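Local coordinates for protein putative drug/sodium antiporter (Escherichia coli, PDB 4Z3N) that probably carries the genotoxin colibactin across the cell membrane as a MATE-family antiporter, at residues A[374-385]-A[433-444]; A[386-396]-A[405-413]. All coordinates share one frame; numbering follows the deposited sequence.

Contact 1: A[374-385]-A[433-444]; sequences LQTRIMALALPF and TGVYFGAMSGTF. With OLC ((2R)-2,3-dihydroxypropyl (9Z)-octadec-9-enoate), chain B; OLC ((2R)-2,3-dihydroxypropyl (9Z)-octadec-9-enoate), chain C; OLC ((2R)-2,3-dihydroxypropyl (9Z)-octadec-9-enoate), chain D.
Thr-433 meets Leu-374 at the start of helix segment 433-444, its OG1 3.6 Å from Leu-374 CD2, while its CG2 faces Ile-378 CD1. One turn on, the ring of Tyr-436 is a knob set among Leu-374, Gln-375, Ile-378 and Met-379. Gln-375 lies over one face of that ring, with CB 3.6 Å from Tyr-436 CZ and CA making a CH-pi contact, whereas Leu-374 CG and Ile-378 CD1 come at the edge. Met-379 adds an oblique Met-aromatic contact, its SD 4.9 Å from the Tyr-436 ring centroid. Phe-437 receives Ile-378 in return: CG2 stands almost above the middle of the ring, 3.6 Å from the centroid of Phe-437, and Ile-378 CD1 reaches toward Phe-437 CE2. Ala-439 CB touches the methyl end of Met-379, whose chain bends at SD and also lies against a monoolein (chain B). Met-440 turns CG between its backbone N and carbonyl carbon (chi1 74°) and then runs straight, carrying SD to 3.5 Å from Ile-378 O; its CB meets Ala-382 CB. Thr-443 presents CG2 to Phe-385 CB at 3.7 Å and to Ala-382 O. Phe-444 closes the row by aiming its edge, through CE1, at a face of Phe-385, the planes 56° apart and the centroids separated by 5.1 Å. No hydrogen bond crosses this apolar seam. The axes of helices 374-379 and 433-444 run at 35°, and the chain goes on into helix 382-399, whose Phe-385 still meets Thr-443. Around them, helices 250-284 and 286-322 cover the Tyr-436 side, where Tyr-277 and Thr-295 hold the Gln-375 amide; helix 326-358 backs segment 374-385, and helix 417-427 packs against Phe-437 and Ser-441.

Contact 2: A[386-396]-A[405-413]; sequences VAISLLASEYY and SVLLTLMRH. With OLC ((2R)-2,3-dihydroxypropyl (9Z)-octadec-9-enoate), chain B.
Arg-412 NH1 donates to Ser-389 OG at 2.7 Å, with an N-H...O angle of 143°; a water also sits against NH1, though so close that this bond is doubtful. The serine oxygen lies close to the guanidinium plane, so the bond also limits how that flat group can turn. Arg-412 reaches it by leaving the backbone with CG anti to N (chi1 -162°) and bending at chi3. Val-386 CG1 lies over one guanidinium face, toward its rim, and Leu-390 CD1 comes within 4.0 Å of Arg-412 NH2. The same water is hydrogen-bonded to Ser-393 OG, 2.9 Å away, and to Thr-409 OG1 at 3.1 Å, bridging the two helices through their hydroxyls. At the other end Ser-405 OG donates to a lone pair of Ser-393 O, in the carbonyl plane, over 2.8 Å. Small serines let the backbones approach here, the CA atoms of Ser-393 and Ser-405 being 4.2 Å apart. Between these polar points Leu-408 is the knob, its side chain set among Ser-389, Ala-392, Ser-393 and Tyr-396. Its CD1 faces Ala-392 CB and stands at the edge of the Tyr-396 ring, 4.2 Å from CE2. Beyond Arg-412, His-413 O accepts a hydrogen bond from O23 of the chain B monoolein at 2.9 Å. The segment axes run at 160°, nearly antiparallel, as befits consecutive helices 382-399 and 402-413: a tightly connected helical hairpin within the all-helical membrane fold of a MATE transporter.

In the fold
Both contacts are buried and both use helix 382-399: contact 1 takes its beginning and the preceding helix, contact 2 the following turns. Their centres lie about 17 Å apart, with contact 2 nested in the loop that contact 1 closes. Contact 1 is the more peripheral, about 20 Å from the chain centre against about 13 Å, and several monooleins lie against it; its chemistry is apolar and aromatic. Contact 2 carries an arginine, hydroxyls and a water between two neighbouring helices. They join directly where Thr-443 packs on Val-386 and Arg-412, and the chain B monoolein touches both.

Contact 1: A[374-385]-A[433-444]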
# COMPACT_ATOMS: atom_id res chain seq x y z
N LEU A 374 -21.59 14.01 4.91
CA LEU A 374 -21.49 14.92 3.76
C LEU A 374 -20.25 14.62 2.89
O LEU A 374 -20.29 14.75 1.67
CB LEU A 374 -21.48 16.38 4.22
CG LEU A 374 -21.39 17.42 3.10
CD1 LEU A 374 -22.58 17.36 2.19
CD2 LEU A 374 -21.22 18.83 3.65
N GLN A 375 -19.16 14.21 3.55
CA GLN A 375 -17.90 13.86 2.90
C GLN A 375 -18.08 12.61 2.05
O GLN A 375 -17.70 12.56 0.86
CB GLN A 375 -16.80 13.63 3.95
CG GLN A 375 -15.47 13.23 3.37
CD GLN A 375 -14.44 12.77 4.39
OE1 GLN A 375 -13.59 13.55 4.83
NE2 GLN A 375 -14.49 11.49 4.75
N THR A 376 -18.67 11.60 2.68
CA THR A 376 -18.94 10.35 2.01
C THR A 376 -19.88 10.56 0.82
O THR A 376 -19.63 10.05 -0.28
CB THR A 376 -19.53 9.32 2.97
OG1 THR A 376 -18.59 9.06 4.02
CG2 THR A 376 -19.86 8.01 2.22
N ARG A 377 -20.94 11.33 1.04
CA ARG A 377 -21.92 11.54 -0.01
C ARG A 377 -21.30 12.21 -1.22
O ARG A 377 -21.65 11.90 -2.38
CB ARG A 377 -23.08 12.39 0.49
CG ARG A 377 -23.99 11.69 1.49
CD ARG A 377 -25.36 12.26 1.36
NE ARG A 377 -26.34 11.53 2.15
CZ ARG A 377 -27.08 12.08 3.11
NH1 ARG A 377 -26.93 13.38 3.40
NH2 ARG A 377 -27.95 11.34 3.77
N ILE A 378 -20.41 13.16 -0.97
CA ILE A 378 -19.79 13.89 -2.06
C ILE A 378 -18.65 13.10 -2.72
O ILE A 378 -18.65 12.93 -3.92
CB ILE A 378 -19.28 15.27 -1.59
CG1 ILE A 378 -20.48 16.12 -1.14
CG2 ILE A 378 -18.47 15.95 -2.70
CD1 ILE A 378 -20.16 17.58 -0.85
N MET A 379 -17.73 12.58 -1.91
CA MET A 379 -16.49 11.99 -2.44
C MET A 379 -16.49 10.49 -2.74
O MET A 379 -15.60 10.01 -3.43
CB MET A 379 -15.35 12.27 -1.45
CG MET A 379 -15.09 13.74 -1.15
SD MET A 379 -13.81 13.97 0.10
CE MET A 379 -12.35 13.58 -0.88
N ALA A 380 -17.48 9.75 -2.23
CA ALA A 380 -17.43 8.29 -2.29
C ALA A 380 -17.39 7.73 -3.71
O ALA A 380 -16.64 6.80 -3.99
CB ALA A 380 -18.60 7.69 -1.54
N LEU A 381 -18.20 8.29 -4.59
CA LEU A 381 -18.26 7.79 -5.96
C LEU A 381 -16.96 8.04 -6.71
O LEU A 381 -16.70 7.39 -7.73
CB LEU A 381 -19.43 8.43 -6.72
CG LEU A 381 -20.80 7.90 -6.29
CD1 LEU A 381 -21.95 8.67 -6.93
CD2 LEU A 381 -20.85 6.44 -6.65
N ALA A 382 -16.13 8.95 -6.21
CA ALA A 382 -14.82 9.16 -6.82
C ALA A 382 -13.97 7.92 -6.65
O ALA A 382 -13.15 7.61 -7.52
CB ALA A 382 -14.13 10.36 -6.22
N LEU A 383 -14.18 7.18 -5.56
CA LEU A 383 -13.30 6.06 -5.22
C LEU A 383 -13.08 5.05 -6.37
O LEU A 383 -11.93 4.70 -6.64
CB LEU A 383 -13.82 5.35 -3.98
CG LEU A 383 -13.43 6.06 -2.68
CD1 LEU A 383 -14.24 5.56 -1.50
CD2 LEU A 383 -11.95 5.89 -2.38
N PRO A 384 -14.15 4.60 -7.04
CA PRO A 384 -13.98 3.61 -8.11
C PRO A 384 -13.21 4.22 -9.29
O PRO A 384 -12.49 3.52 -10.03
CB PRO A 384 -15.42 3.26 -8.51
CG PRO A 384 -16.28 4.39 -7.95
CD PRO A 384 -15.57 4.86 -6.73
N PHE A 385 -13.32 5.53 -9.43
CA PHE A 385 -12.55 6.24 -10.45
C PHE A 385 -11.05 6.26 -10.13
O PHE A 385 -10.23 6.33 -11.05
CB PHE A 385 -13.09 7.65 -10.62
CG PHE A 385 -14.36 7.71 -11.42
CD1 PHE A 385 -15.59 7.65 -10.79
CD2 PHE A 385 -14.32 7.77 -12.82
CE1 PHE A 385 -16.76 7.67 -11.53
CE2 PHE A 385 -15.48 7.80 -13.56
CZ PHE A 385 -16.71 7.75 -12.91
N THR A 433 -17.28 22.03 2.18
CA THR A 433 -17.86 21.46 0.96
C THR A 433 -16.94 21.70 -0.22
O THR A 433 -16.91 20.91 -1.18
CB THR A 433 -19.25 22.07 0.64
OG1 THR A 433 -20.22 21.51 1.51
CG2 THR A 433 -19.66 21.78 -0.78
N GLY A 434 -16.18 22.79 -0.15
CA GLY A 434 -15.22 23.13 -1.19
C GLY A 434 -14.00 22.23 -1.16
O GLY A 434 -13.48 21.88 -2.20
N VAL A 435 -13.53 21.87 0.03
CA VAL A 435 -12.47 20.90 0.16
C VAL A 435 -12.86 19.58 -0.50
O VAL A 435 -12.16 19.07 -1.37
CB VAL A 435 -12.12 20.64 1.65
CG1 VAL A 435 -10.97 19.64 1.75
CG2 VAL A 435 -11.78 21.94 2.37
N TYR A 436 -13.99 19.04 -0.06
CA TYR A 436 -14.49 17.77 -0.57
C TYR A 436 -14.53 17.74 -2.11
O TYR A 436 -14.05 16.78 -2.73
CB TYR A 436 -15.89 17.51 -0.03
CG TYR A 436 -15.99 17.40 1.46
CD1 TYR A 436 -14.88 17.10 2.24
CD2 TYR A 436 -17.21 17.58 2.09
CE1 TYR A 436 -15.00 16.98 3.63
CE2 TYR A 436 -17.34 17.46 3.46
CZ TYR A 436 -16.24 17.16 4.23
OH TYR A 436 -16.41 17.06 5.58
N PHE A 437 -15.08 18.78 -2.72
CA PHE A 437 -15.18 18.79 -4.17
C PHE A 437 -13.80 18.97 -4.81
O PHE A 437 -13.46 18.29 -5.77
CB PHE A 437 -16.15 19.87 -4.66
CG PHE A 437 -17.59 19.45 -4.61
CD1 PHE A 437 -18.07 18.50 -5.51
CD2 PHE A 437 -18.46 20.00 -3.67
CE1 PHE A 437 -19.41 18.10 -5.48
CE2 PHE A 437 -19.80 19.60 -3.63
CZ PHE A 437 -20.27 18.65 -4.54
N GLY A 438 -13.02 19.89 -4.26
CA GLY A 438 -11.74 20.20 -4.84
C GLY A 438 -10.84 18.98 -4.81
O GLY A 438 -10.18 18.66 -5.80
N ALA A 439 -10.84 18.30 -3.68
CA ALA A 439 -9.90 17.22 -3.41
C ALA A 439 -10.10 16.04 -4.36
O ALA A 439 -9.13 15.38 -4.74
CB ALA A 439 -10.02 16.78 -1.96
N MET A 440 -11.34 15.78 -4.75
CA MET A 440 -11.62 14.65 -5.64
C MET A 440 -11.45 14.99 -7.14
O MET A 440 -11.44 14.11 -7.99
CB MET A 440 -13.02 14.09 -5.36
CG MET A 440 -14.18 14.92 -5.87
SD MET A 440 -15.77 14.11 -5.56
CE MET A 440 -16.87 15.32 -6.28
N SER A 441 -11.29 16.27 -7.45
CA SER A 441 -11.12 16.69 -8.84
C SER A 441 -9.82 16.17 -9.48
O SER A 441 -9.75 16.02 -10.68
CB SER A 441 -11.17 18.23 -8.94
OG SER A 441 -10.03 18.83 -8.36
N GLY A 442 -8.79 15.90 -8.68
CA GLY A 442 -7.58 15.27 -9.18
C GLY A 442 -7.80 13.85 -9.66
O GLY A 442 -7.14 13.40 -10.59
N THR A 443 -8.72 13.13 -9.02
CA THR A 443 -9.06 11.76 -9.39
C THR A 443 -9.70 11.71 -10.76
O THR A 443 -9.59 10.72 -11.49
CB THR A 443 -10.01 11.09 -8.33
OG1 THR A 443 -9.24 10.70 -7.19
CG2 THR A 443 -10.71 9.85 -8.90
N PHE A 444 -10.41 12.77 -11.11
CA PHE A 444 -11.09 12.72 -12.40
C PHE A 444 -10.13 13.06 -13.54
O PHE A 444 -10.04 12.30 -14.50
CB PHE A 444 -12.34 13.61 -12.36
CG PHE A 444 -13.42 13.03 -11.47
CD1 PHE A 444 -14.10 11.87 -11.84
CD2 PHE A 444 -13.69 13.59 -10.23
CE1 PHE A 444 -15.06 11.30 -11.01
CE2 PHE A 444 -14.66 13.03 -9.39
CZ PHE A 444 -15.34 11.89 -9.79
C18 OLC B . -4.40 5.69 -2.90
C10 OLC B . -11.91 10.26 -2.94
C9 OLC B . -11.74 9.72 -1.72
C17 OLC B . -5.78 6.28 -2.73
C11 OLC B . -10.74 10.90 -3.68
C8 OLC B . -12.85 9.86 -0.69
C24 OLC B . -6.66 16.48 -1.83
C16 OLC B . -5.84 7.62 -3.42
C12 OLC B . -9.45 10.83 -2.88
C7 OLC B . -12.53 9.11 0.60
C15 OLC B . -7.25 8.19 -3.36
C13 OLC B . -8.29 10.46 -3.81
C6 OLC B . -11.53 9.88 1.44
C14 OLC B . -7.18 9.69 -3.10
C5 OLC B . -11.92 11.34 1.54
C4 OLC B . -10.70 12.18 1.91
C3 OLC B . -9.53 11.83 1.01
C2 OLC B . -8.46 12.90 1.04
C21 OLC B . -6.94 14.03 -2.22
C1 OLC B . -7.69 12.91 -0.28
C22 OLC B . -6.17 15.28 -2.62
O19 OLC B . -7.55 11.89 -0.94
O25 OLC B . -5.55 17.25 -1.41
O23 OLC B . -4.79 15.08 -2.35
O20 OLC B . -7.27 14.12 -0.85
C9 OLC C . -19.04 11.24 -9.84
C8 OLC C . -18.87 12.12 -8.61
C7 OLC C . -20.03 13.08 -8.48
C6 OLC C . -20.39 13.27 -7.01
C5 OLC C . -21.48 14.31 -6.90
C4 OLC C . -22.04 14.33 -5.48
C3 OLC C . -22.73 15.65 -5.19
C2 OLC C . -23.81 15.46 -4.14
C1 OLC C . -23.77 16.59 -3.13
C9 OLC D . -25.02 10.71 -4.31
C8 OLC D . -25.67 11.74 -3.41
C7 OLC D . -26.63 11.07 -2.44
C6 OLC D . -27.26 12.09 -1.50
C5 OLC D . -28.40 11.47 -0.71
C4 OLC D . -29.18 12.57 -0.01
C3 OLC D . -30.69 12.43 -0.21
C2 OLC D . -31.44 13.57 0.45
C1 OLC D . -31.73 13.28 1.91

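Contact 2: A[386-396]-A[405-413]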
# COMPACT_ATOMS: atom_id res chain seq x y z
N VAL A 386 -10.69 6.18 -8.85
CA VAL A 386 -9.29 6.06 -8.42
C VAL A 386 -8.63 4.83 -9.08
O VAL A 386 -7.42 4.85 -9.37
CB VAL A 386 -9.19 5.97 -6.86
CG1 VAL A 386 -7.73 5.78 -6.39
CG2 VAL A 386 -9.79 7.20 -6.21
N ALA A 387 -9.41 3.78 -9.32
CA ALA A 387 -8.87 2.56 -9.93
C ALA A 387 -8.24 2.83 -11.28
O ALA A 387 -7.26 2.20 -11.66
CB ALA A 387 -9.95 1.53 -10.08
N ILE A 388 -8.78 3.79 -12.01
CA ILE A 388 -8.33 4.01 -13.38
C ILE A 388 -6.88 4.50 -13.41
O ILE A 388 -6.04 3.92 -14.11
CB ILE A 388 -9.27 4.99 -14.12
CG1 ILE A 388 -10.66 4.36 -14.26
CG2 ILE A 388 -8.71 5.32 -15.50
CD1 ILE A 388 -11.79 5.33 -14.26
N SER A 389 -6.57 5.53 -12.63
CA SER A 389 -5.20 6.03 -12.57
C SER A 389 -4.27 5.17 -11.69
O SER A 389 -3.09 5.00 -12.00
CB SER A 389 -5.19 7.47 -12.08
OG SER A 389 -5.45 7.51 -10.70
N LEU A 390 -4.80 4.61 -10.61
CA LEU A 390 -3.95 3.78 -9.75
C LEU A 390 -3.46 2.47 -10.43
O LEU A 390 -2.31 2.08 -10.27
CB LEU A 390 -4.67 3.48 -8.45
CG LEU A 390 -3.78 2.75 -7.44
CD1 LEU A 390 -3.92 3.40 -6.12
CD2 LEU A 390 -4.12 1.26 -7.33
N LEU A 391 -4.33 1.80 -11.20
CA LEU A 391 -3.92 0.65 -12.01
C LEU A 391 -3.00 1.08 -13.17
O LEU A 391 -2.06 0.36 -13.54
CB LEU A 391 -5.15 -0.10 -12.55
CG LEU A 391 -5.99 -0.84 -11.49
CD1 LEU A 391 -7.30 -1.43 -12.07
CD2 LEU A 391 -5.17 -1.91 -10.75
N ALA A 392 -3.26 2.25 -13.75
CA ALA A 392 -2.33 2.80 -14.74
C ALA A 392 -0.91 2.92 -14.16
O ALA A 392 0.07 2.66 -14.86
CB ALA A 392 -2.81 4.15 -15.26
N SER A 393 -0.81 3.30 -12.88
CA SER A 393 0.50 3.38 -12.20
C SER A 393 1.20 2.03 -12.05
O SER A 393 2.41 1.92 -12.20
CB SER A 393 0.36 4.01 -10.81
OG SER A 393 0.25 5.41 -10.93
N GLU A 394 0.41 1.01 -11.73
CA GLU A 394 0.91 -0.34 -11.60
C GLU A 394 1.49 -0.81 -12.95
O GLU A 394 2.54 -1.46 -12.98
CB GLU A 394 -0.22 -1.26 -11.13
CG GLU A 394 0.24 -2.51 -10.39
CD GLU A 394 0.83 -2.18 -9.02
OE1 GLU A 394 0.95 -0.97 -8.72
OE2 GLU A 394 1.16 -3.12 -8.24
N TYR A 395 0.80 -0.48 -14.05
CA TYR A 395 1.20 -0.86 -15.40
C TYR A 395 2.60 -0.32 -15.78
O TYR A 395 3.45 -1.03 -16.33
CB TYR A 395 0.15 -0.38 -16.42
CG TYR A 395 0.46 -0.72 -17.87
CD1 TYR A 395 1.26 0.12 -18.64
CD2 TYR A 395 -0.04 -1.87 -18.47
CE1 TYR A 395 1.56 -0.17 -19.94
CE2 TYR A 395 0.26 -2.16 -19.79
CZ TYR A 395 1.07 -1.31 -20.52
OH TYR A 395 1.38 -1.57 -21.85
N TYR A 396 2.83 0.95 -15.50
CA TYR A 396 4.14 1.53 -15.77
C TYR A 396 5.23 0.95 -14.87
O TYR A 396 6.38 0.81 -15.29
CB TYR A 396 4.06 3.04 -15.65
CG TYR A 396 3.33 3.65 -16.81
CD1 TYR A 396 3.86 3.59 -18.09
CD2 TYR A 396 2.09 4.24 -16.64
CE1 TYR A 396 3.18 4.13 -19.18
CE2 TYR A 396 1.40 4.78 -17.71
CZ TYR A 396 1.95 4.73 -18.98
OH TYR A 396 1.25 5.28 -20.02
N SER A 405 4.21 6.48 -13.64
CA SER A 405 3.63 6.10 -12.38
C SER A 405 3.54 7.31 -11.48
O SER A 405 2.48 7.59 -10.92
CB SER A 405 4.46 5.01 -11.70
OG SER A 405 4.41 3.82 -12.44
N VAL A 406 4.65 8.03 -11.35
CA VAL A 406 4.70 9.20 -10.49
C VAL A 406 3.87 10.35 -11.06
O VAL A 406 3.17 11.04 -10.33
CB VAL A 406 6.15 9.65 -10.26
CG1 VAL A 406 6.20 10.95 -9.43
CG2 VAL A 406 6.93 8.53 -9.58
N LEU A 407 3.93 10.53 -12.38
CA LEU A 407 3.10 11.52 -13.06
C LEU A 407 1.61 11.38 -12.73
O LEU A 407 0.92 12.37 -12.52
CB LEU A 407 3.30 11.42 -14.57
CG LEU A 407 2.35 12.33 -15.36
CD1 LEU A 407 2.50 13.82 -14.94
CD2 LEU A 407 2.51 12.12 -16.88
N LEU A 408 1.11 10.14 -12.67
CA LEU A 408 -0.30 9.92 -12.43
C LEU A 408 -0.64 10.11 -10.95
O LEU A 408 -1.72 10.59 -10.60
CB LEU A 408 -0.71 8.52 -12.90
CG LEU A 408 -0.80 8.38 -14.42
CD1 LEU A 408 -0.81 6.91 -14.86
CD2 LEU A 408 -2.02 9.12 -14.96
N THR A 409 0.29 9.77 -10.08
CA THR A 409 0.07 9.96 -8.66
C THR A 409 0.10 11.46 -8.30
O THR A 409 -0.64 11.92 -7.43
CB THR A 409 1.10 9.20 -7.85
OG1 THR A 409 1.04 7.82 -8.23
CG2 THR A 409 0.81 9.31 -6.37
N LEU A 410 0.95 12.22 -8.99
CA LEU A 410 1.05 13.65 -8.76
C LEU A 410 -0.18 14.35 -9.27
O LEU A 410 -0.68 15.31 -8.67
CB LEU A 410 2.28 14.22 -9.46
CG LEU A 410 3.61 13.92 -8.77
CD1 LEU A 410 4.75 14.44 -9.62
CD2 LEU A 410 3.61 14.55 -7.39
N MET A 411 -0.66 13.87 -10.41
CA MET A 411 -1.84 14.40 -11.04
C MET A 411 -3.06 14.13 -10.17
O MET A 411 -4.00 14.92 -10.18
CB MET A 411 -2.03 13.77 -12.43
CG MET A 411 -3.06 14.48 -13.30
SD MET A 411 -2.47 16.07 -13.92
CE MET A 411 -0.74 15.94 -13.46
N ARG A 412 -3.05 13.02 -9.44
CA ARG A 412 -4.19 12.69 -8.58
C ARG A 412 -4.18 13.42 -7.23
O ARG A 412 -5.20 13.94 -6.81
CB ARG A 412 -4.29 11.17 -8.34
CG ARG A 412 -5.66 10.75 -7.83
CD ARG A 412 -5.86 9.24 -7.64
NE ARG A 412 -4.84 8.61 -6.80
CZ ARG A 412 -3.92 7.76 -7.24
NH1 ARG A 412 -3.88 7.43 -8.53
NH2 ARG A 412 -3.02 7.24 -6.40
N HIS A 413 -3.05 13.43 -6.54
CA HIS A 413 -2.99 14.02 -5.19
C HIS A 413 -2.48 15.46 -5.04
O HIS A 413 -2.64 16.03 -3.97
CB HIS A 413 -2.15 13.12 -4.28
CG HIS A 413 -2.77 11.79 -4.02
ND1 HIS A 413 -2.47 10.66 -4.75
CD2 HIS A 413 -3.72 11.41 -3.13
CE1 HIS A 413 -3.19 9.64 -4.30
NE2 HIS A 413 -3.95 10.08 -3.32
C18 OLC B . -4.40 5.69 -2.90
C10 OLC B . -11.91 10.26 -2.94
C9 OLC B . -11.74 9.72 -1.72
C17 OLC B . -5.78 6.28 -2.73
C11 OLC B . -10.74 10.90 -3.68
C8 OLC B . -12.85 9.86 -0.69
C24 OLC B . -6.66 16.48 -1.83
C16 OLC B . -5.84 7.62 -3.42
C12 OLC B . -9.45 10.83 -2.88
C7 OLC B . -12.53 9.11 0.60
C15 OLC B . -7.25 8.19 -3.36
C13 OLC B . -8.29 10.46 -3.81
C6 OLC B . -11.53 9.88 1.44
C14 OLC B . -7.18 9.69 -3.10
C5 OLC B . -11.92 11.34 1.54
C4 OLC B . -10.70 12.18 1.91
C3 OLC B . -9.53 11.83 1.01
C2 OLC B . -8.46 12.90 1.04
C21 OLC B . -6.94 14.03 -2.22
C1 OLC B . -7.69 12.91 -0.28
C22 OLC B . -6.17 15.28 -2.62
O19 OLC B . -7.55 11.89 -0.94
O25 OLC B . -5.55 17.25 -1.41
O23 OLC B . -4.79 15.08 -2.35
O20 OLC B . -7.27 14.12 -0.85
O HOH W 1 -1.67 6.44 -9.01